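Taurocyamine kinase (Schistosoma mansoni, PDB 4WOD) catalyses the reversible transfer of a phosphoryl group from ATP to taurocyamine, as a duplicated phosphagen kinase of the ATP:guanido phosphotransferase family. Local coordinates at residues I199-P202 and T203-I207; W218-E221 and E222-R226. The protein carries 4 engineered substitutions. All coordinates share one frame; numbering follows the deposited sequence.

Contact 1 (I199-P202 and T203-I207)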
ATOM      1  N   ILE A 199      13.881  18.155  28.768  1.00 18.18           N
ATOM      2  CA  ILE A 199      14.629  19.186  29.454  1.00 15.05           C
ATOM      3  C   ILE A 199      14.234  19.190  30.944  1.00 18.13           C
ATOM      4  O   ILE A 199      13.052  19.053  31.276  1.00 20.44           O
ATOM      5  CB  ILE A 199      14.378  20.551  28.795  1.00 19.46           C
ATOM      6  CG1 ILE A 199      14.847  20.503  27.330  1.00 18.16           C
ATOM      7  CG2 ILE A 199      15.021  21.693  29.585  1.00 13.10           C
ATOM      8  CD1 ILE A 199      14.457  21.699  26.535  1.00 21.23           C
ATOM      9  N   ASP A 200      15.237  19.302  31.816  1.00 16.37           N
ATOM     10  CA  ASP A 200      15.070  19.279  33.274  1.00 16.16           C
ATOM     11  C   ASP A 200      14.457  17.966  33.768  1.00 17.81           C
ATOM     12  O   ASP A 200      13.752  17.963  34.778  1.00 20.98           O
ATOM     13  CB  ASP A 200      14.198  20.440  33.761  1.00 15.28           C
ATOM     14  CG  ASP A 200      14.688  21.803  33.287  1.00 22.26           C
ATOM     15  OD1 ASP A 200      15.897  22.061  33.367  1.00 22.93           O
ATOM     16  OD2 ASP A 200      13.849  22.619  32.826  1.00 25.67           O
ATOM     17  N   TRP A 201      14.727  16.869  33.062  1.00 16.97           N
ATOM     18  CA  TRP A 201      14.248  15.529  33.443  1.00 19.81           C
ATOM     19  C   TRP A 201      14.765  15.175  34.840  1.00 22.57           C
ATOM     20  O   TRP A 201      15.936  15.373  35.116  1.00 22.82           O
ATOM     21  CB  TRP A 201      14.722  14.481  32.422  1.00 18.00           C
ATOM     22  CG  TRP A 201      14.177  13.108  32.658  1.00 20.69           C
ATOM     23  CD1 TRP A 201      14.779  12.093  33.358  1.00 24.17           C
ATOM     24  CD2 TRP A 201      12.916  12.589  32.213  1.00 25.15           C
ATOM     25  NE1 TRP A 201      13.975  10.979  33.368  1.00 22.61           N
ATOM     26  CE2 TRP A 201      12.825  11.253  32.679  1.00 26.53           C
ATOM     27  CE3 TRP A 201      11.858  13.117  31.462  1.00 21.72           C
ATOM     28  CZ2 TRP A 201      11.719  10.445  32.420  1.00 26.82           C
ATOM     29  CZ3 TRP A 201      10.760  12.309  31.206  1.00 21.97           C
ATOM     30  CH2 TRP A 201      10.699  10.989  31.685  1.00 28.64           C
ATOM     31  N   PRO A 202      13.913  14.629  35.718  1.00 22.39           N
ATOM     32  CA  PRO A 202      12.527  14.229  35.504  1.00 19.61           C
ATOM     33  C   PRO A 202      11.550  15.194  36.147  1.00 18.27           C
ATOM     34  O   PRO A 202      10.429  14.808  36.405  1.00 15.55           O
ATOM     35  CB  PRO A 202      12.472  12.887  36.214  1.00 21.30           C
ATOM     36  CG  PRO A 202      13.295  13.165  37.461  1.00 21.95           C
ATOM     37  CD  PRO A 202      14.379  14.170  37.045  1.00 21.05           C
ATOM     38  N   THR A 203      11.966  16.429  36.407  1.00 17.29           N
ATOM     39  CA  THR A 203      11.112  17.359  37.147  1.00 18.36           C
ATOM     40  C   THR A 203       9.869  17.803  36.368  1.00 17.05           C
ATOM     41  O   THR A 203       9.853  17.844  35.125  1.00 15.22           O
ATOM     42  CB  THR A 203      11.906  18.622  37.590  1.00 18.13           C
ATOM     43  OG1 THR A 203      12.390  19.325  36.443  1.00 17.60           O
ATOM     44  CG2 THR A 203      13.096  18.228  38.469  1.00 24.42           C
ATOM     45  N   GLY A 204       8.825  18.156  37.111  1.00 16.80           N
ATOM     46  CA  GLY A 204       7.631  18.698  36.489  1.00 20.17           C
ATOM     47  C   GLY A 204       6.760  17.656  35.810  1.00 18.22           C
ATOM     48  O   GLY A 204       5.825  17.998  35.104  1.00 19.87           O
ATOM     49  N   ARG A 205       7.077  16.384  36.029  1.00 20.68           N
ATOM     50  CA  ARG A 205       6.417  15.280  35.343  1.00 15.09           C
ATOM     51  C   ARG A 205       5.875  14.245  36.306  1.00 19.10           C
ATOM     52  O   ARG A 205       6.420  14.035  37.397  1.00 18.25           O
ATOM     53  CB  ARG A 205       7.390  14.607  34.385  1.00 17.26           C
ATOM     54  CG  ARG A 205       7.895  15.560  33.312  1.00 18.01           C
ATOM     55  CD  ARG A 205       9.276  15.180  32.877  1.00 17.43           C
ATOM     56  NE  ARG A 205       9.661  15.895  31.663  1.00 18.98           N
ATOM     57  CZ  ARG A 205      10.522  16.904  31.624  1.00 19.66           C
ATOM     58  NH1 ARG A 205      11.094  17.332  32.742  1.00 18.40           N
ATOM     59  NH2 ARG A 205      10.804  17.482  30.457  1.00 16.83           N
ATOM     60  N   GLY A 206       4.806  13.579  35.892  1.00 20.54           N
ATOM     61  CA  GLY A 206       4.265  12.510  36.701  1.00 22.77           C
ATOM     62  C   GLY A 206       3.145  11.752  36.034  1.00 22.71           C
ATOM     63  O   GLY A 206       2.764  12.043  34.886  1.00 16.92           O
ATOM     64  N   ILE A 207       2.633  10.752  36.752  1.00 16.54           N
ATOM     65  CA  ILE A 207       1.491   9.988  36.256  1.00 17.82           C
ATOM     66  C   ILE A 207       0.424   9.857  37.323  1.00 23.23           C
ATOM     67  O   ILE A 207       0.726   9.877  38.522  1.00 23.69           O
ATOM     68  CB  ILE A 207       1.892   8.561  35.779  1.00 22.23           C
ATOM     69  CG1 ILE A 207       2.363   7.704  36.949  1.00 24.49           C
ATOM     70  CG2 ILE A 207       2.984   8.618  34.740  1.00 19.52           C
ATOM     71  CD1 ILE A 207       2.492   6.240  36.583  1.00 27.44           C
TER

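Contact 2 (W218-E221 and E222-R226). With ARG (arginine), chain B.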
ATOM      1  N   TRP A 218      -0.898  11.146  32.076  1.00 15.19           N
ATOM      2  CA  TRP A 218       0.501  11.555  31.969  1.00 16.41           C
ATOM      3  C   TRP A 218       0.602  13.076  32.013  1.00 16.31           C
ATOM      4  O   TRP A 218      -0.056  13.786  31.227  1.00 19.64           O
ATOM      5  CB  TRP A 218       1.123  11.022  30.673  1.00 20.06           C
ATOM      6  CG  TRP A 218       1.384   9.547  30.687  1.00 24.99           C
ATOM      7  CD1 TRP A 218       1.200   8.689  31.737  1.00 23.64           C
ATOM      8  CD2 TRP A 218       1.887   8.746  29.600  1.00 27.70           C
ATOM      9  NE1 TRP A 218       1.560   7.415  31.374  1.00 21.82           N
ATOM     10  CE2 TRP A 218       1.982   7.421  30.072  1.00 27.76           C
ATOM     11  CE3 TRP A 218       2.264   9.026  28.282  1.00 28.25           C
ATOM     12  CZ2 TRP A 218       2.441   6.371  29.265  1.00 30.99           C
ATOM     13  CZ3 TRP A 218       2.724   7.983  27.482  1.00 28.19           C
ATOM     14  CH2 TRP A 218       2.808   6.672  27.980  1.00 30.65           C
ATOM     15  N   ILE A 219       1.420  13.577  32.934  1.00 15.95           N
ATOM     16  CA  ILE A 219       1.643  15.004  33.061  1.00 13.90           C
ATOM     17  C   ILE A 219       3.021  15.376  32.521  1.00 16.02           C
ATOM     18  O   ILE A 219       4.038  14.888  33.018  1.00 17.12           O
ATOM     19  CB  ILE A 219       1.523  15.465  34.524  1.00 17.25           C
ATOM     20  CG1 ILE A 219       0.151  15.073  35.088  1.00 20.03           C
ATOM     21  CG2 ILE A 219       1.757  16.977  34.631  1.00 19.91           C
ATOM     22  CD1 ILE A 219      -0.131  15.679  36.438  1.00 27.71           C
ATOM     23  N   ASN A 220       3.027  16.215  31.485  1.00 17.34           N
ATOM     24  CA  ASN A 220       4.241  16.782  30.882  1.00 16.06           C
ATOM     25  C   ASN A 220       5.164  15.759  30.251  1.00 16.35           C
ATOM     26  O   ASN A 220       6.381  15.983  30.129  1.00 15.07           O
ATOM     27  CB  ASN A 220       4.986  17.624  31.919  1.00 20.54           C
ATOM     28  CG  ASN A 220       4.353  18.990  32.089  1.00 19.59           C
ATOM     29  OD1 ASN A 220       3.767  19.507  31.142  1.00 19.73           O
ATOM     30  ND2 ASN A 220       4.458  19.581  33.291  1.00 16.94           N
ATOM     31  N   GLU A 221       4.587  14.647  29.806  1.00 13.89           N
ATOM     32  CA  GLU A 221       5.367  13.656  29.071  1.00 17.34           C
ATOM     33  C   GLU A 221       5.742  14.202  27.687  1.00 21.45           C
ATOM     34  O   GLU A 221       6.839  13.960  27.186  1.00 25.38           O
ATOM     35  CB  GLU A 221       4.595  12.338  28.942  1.00 19.39           C
ATOM     36  CG  GLU A 221       5.338  11.268  28.136  1.00 24.15           C
ATOM     37  CD  GLU A 221       4.960  11.245  26.666  1.00 26.53           C
ATOM     38  OE1 GLU A 221       3.818  11.625  26.331  1.00 24.78           O
ATOM     39  OE2 GLU A 221       5.811  10.836  25.846  1.00 32.32           O
ATOM     40  N   GLU A 222       4.833  14.957  27.090  1.00 19.70           N
ATOM     41  CA  GLU A 222       5.025  15.534  25.757  1.00 24.56           C
ATOM     42  C   GLU A 222       4.029  16.672  25.615  1.00 27.68           C
ATOM     43  O   GLU A 222       4.404  17.850  25.500  1.00 21.37           O
ATOM     44  CB  GLU A 222       4.813  14.493  24.654  1.00 26.23           C
ATOM     45  CG  GLU A 222       4.612  15.112  23.282  1.00 30.33           C
ATOM     46  CD  GLU A 222       4.538  14.092  22.157  1.00 34.39           C
ATOM     47  OE1 GLU A 222       3.616  14.211  21.325  1.00 35.35           O
ATOM     48  OE2 GLU A 222       5.411  13.194  22.085  1.00 36.75           O
ATOM     49  N   ASP A 223       2.749  16.298  25.641  1.00 21.50           N
ATOM     50  CA  ASP A 223       1.693  17.255  25.877  1.00 15.21           C
ATOM     51  C   ASP A 223       1.587  17.545  27.361  1.00 14.70           C
ATOM     52  O   ASP A 223       2.149  16.811  28.192  1.00 17.50           O
ATOM     53  CB  ASP A 223       0.355  16.735  25.323  1.00 16.44           C
ATOM     54  CG  ASP A 223       0.298  16.813  23.801  1.00 19.49           C
ATOM     55  OD1 ASP A 223       0.565  17.902  23.255  1.00 16.87           O
ATOM     56  OD2 ASP A 223       0.041  15.778  23.147  1.00 19.34           O
ATOM     57  N   HIS A 224       0.897  18.635  27.698  1.00 14.52           N
ATOM     58  CA  HIS A 224       0.732  19.020  29.084  1.00 14.69           C
ATOM     59  C   HIS A 224       0.026  17.879  29.818  1.00 17.20           C
ATOM     60  O   HIS A 224       0.482  17.405  30.876  1.00 15.88           O
ATOM     61  CB  HIS A 224      -0.051  20.338  29.194  1.00 11.57           C
ATOM     62  CG  HIS A 224       0.743  21.527  28.734  1.00 13.06           C
ATOM     63  ND1 HIS A 224       0.195  22.776  28.559  1.00 14.80           N
ATOM     64  CD2 HIS A 224       2.051  21.643  28.397  1.00 14.23           C
ATOM     65  CE1 HIS A 224       1.130  23.618  28.155  1.00 15.04           C
ATOM     66  NE2 HIS A 224       2.272  22.958  28.059  1.00 13.66           N
ATOM     67  N   ILE A 225      -1.075  17.442  29.223  1.00 15.17           N
ATOM     68  CA  ILE A 225      -1.869  16.336  29.742  1.00 12.85           C
ATOM     69  C   ILE A 225      -2.150  15.329  28.641  1.00 19.79           C
ATOM     70  O   ILE A 225      -2.533  15.707  27.528  1.00 17.70           O
ATOM     71  CB  ILE A 225      -3.223  16.815  30.299  1.00 21.24           C
ATOM     72  CG1 ILE A 225      -3.069  18.159  31.019  1.00 25.04           C
ATOM     73  CG2 ILE A 225      -3.806  15.755  31.197  1.00 24.60           C
ATOM     74  CD1 ILE A 225      -4.386  18.845  31.387  1.00 26.10           C
ATOM     75  N   ARG A 226      -1.945  14.052  28.946  1.00 17.64           N
ATOM     76  CA  ARG A 226      -2.432  12.982  28.093  1.00 18.18           C
ATOM     77  C   ARG A 226      -3.317  12.101  28.966  1.00 16.28           C
ATOM     78  O   ARG A 226      -2.878  11.609  30.008  1.00 21.04           O
ATOM     79  CB  ARG A 226      -1.295  12.168  27.451  1.00 20.44           C
ATOM     80  CG  ARG A 226      -1.836  11.266  26.344  1.00 27.64           C
ATOM     81  CD  ARG A 226      -0.780  10.636  25.429  1.00 27.70           C
ATOM     82  NE  ARG A 226       0.128  11.559  24.727  1.00 29.18           N
ATOM     83  CZ  ARG A 226      -0.216  12.626  23.997  1.00 37.34           C
ATOM     84  NH1 ARG A 226       0.742  13.333  23.410  1.00 39.83           N
ATOM     85  NH2 ARG A 226      -1.481  13.020  23.853  1.00 30.04           N
TER
HETATM   86  N   ARG B 801       3.781  11.660  12.391  1.00 28.73           N
HETATM   87  CA  ARG B 801       4.744  12.080  13.372  1.00 33.12           C
HETATM   88  C   ARG B 801       6.191  12.196  12.931  1.00 26.41           C
HETATM   89  O   ARG B 801       6.736  11.256  12.302  1.00 23.55           O
HETATM   90  CB  ARG B 801       4.628  11.264  14.606  1.00 40.46           C
HETATM   91  CG  ARG B 801       3.535  11.743  15.499  1.00 35.81           C
HETATM   92  CD  ARG B 801       4.197  12.287  16.712  1.00 36.02           C
HETATM   93  NE  ARG B 801       3.214  12.762  17.639  1.00 35.69           N
HETATM   94  CZ  ARG B 801       3.220  12.453  18.905  1.00 34.97           C
HETATM   95  NH1 ARG B 801       2.302  12.920  19.696  1.00 37.48           N
HETATM   96  NH2 ARG B 801       4.140  11.650  19.364  1.00 40.28           N
HETATM   97  OXT ARG B 801       6.642  13.301  13.264  1.00 22.89           O
HETATM   98  O   HOH W   1       1.651  14.321  29.172  1.00 18.23           O
HETATM   99  O   HOH W   2       1.765  13.867  26.215  1.00 28.13           O
HETATM  100  O   HOH W   3       5.041  10.435  23.095  1.00 37.35           O

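Contact 1 (I199-P202 and T203-I207)
The carbonyl oxygen of I199 is gripped end-on by the guanidinium of R205, which sends it two hydrogen bonds, NH2 to O at 2.9 Å and NH1 to O at 3.0 Å. The oxygen sits at the guanidinium edge, in its plane, and both nitrogens reach it from the same face of its carbonyl. NH1 adds a weak bond to T203 O, and NH2 bonds G197 O; together these bonds restrict the rotation of the flat group. Arginine suits the place, its length and several N-H groups letting one side chain reach three carbonyls.

D200 O is a second hub, accepting hydrogen bonds from T203 OG1 (2.5 Å) and T203 N (2.9 Å), both in the carbonyl plane. With OG1 between backbone N and carbonyl carbon (chi1 62°), the threonine hydroxyl lies beside its own N-H and shares the acceptor. W201, joined to P202 by a cis peptide, brings ring atom CE3 within 3.5 Å of R205 NE, the ring and guanidinium planes 49° apart. In the type II turn P202-R205, glycine suits the positive phi of G204.

D200 also makes a salt bridge to R142 of helix 139-154, and the turn leads into strand 206-210, beside strand 162-166.

Contact 2 (W218-E221 and E222-R226)
W218 and R226 face each other as an antiparallel hydrogen-bonded pair, W218 N giving to R226 O at 2.9 Å and R226 N to W218 O at 3.0 Å. I219 and I225 form the next, non-hydrogen-bonded pair, and N220 N bonds H224 O to close the hairpin loop; the phi of 64° at N220 is one that asparagine tolerates well. Its amide, whose ND2 bonds G204 O, stands at 90° to the H224 ring, whose two nitrogens bond the backbone of V128 and G132.

Waters fill out the loop. One accepts from E221 N, donates to D223 O and reaches W218 O weakly; a second runs from E221 OE1 to D223 N; a third spans E221 OE2 and E222 OE2, bridging carboxylates that lie side by side with these two oxygens 4.5 Å apart.

Charges gather on R226. Its chain bends at chi3 (-57°), turning NH1 to D223 OD2 in a 2.6 Å salt bridge on the anti side, tilted out of the carboxylate plane, while E222 OE1 is a long partner at 3.7 Å. D223 OD1 is held by F267 N, so D223 probably helps position R226. E222, extended beyond CG, carries its carboxylate to the bound arginine: OE1 accepts a very short 2.5 Å bond from ligand NH1, and OE2 a weak one from ligand NH2.

A two-oxygen carboxylate thus suits a guanidinium ligand, one oxygen bonding closely and the other weakly, while R226, predicted to bind ATP, links this site to D223.

In the fold
Contacts 1 and 2 follow one another along the chain, their centres 10 Å apart, and meet on the neighbouring antiparallel strands 206-210 and 215-219. G206 O and I219 N, 2.8 Å apart, probably share a hydrogen bond of the sheet, and N220 ND2 probably donates to G204 O at the same distance, tying the turn of contact 1 to the hairpin loop of contact 2. Nearby, I207 CG2 packs against W218 CD1. Contact 2 reaches the bound arginine through E222, whose side chain is about 4 Å from that of C268, the predicted active-site residue. Contact 1 stands farther back: the side chain of W201 is about 14 Å from the bound arginine.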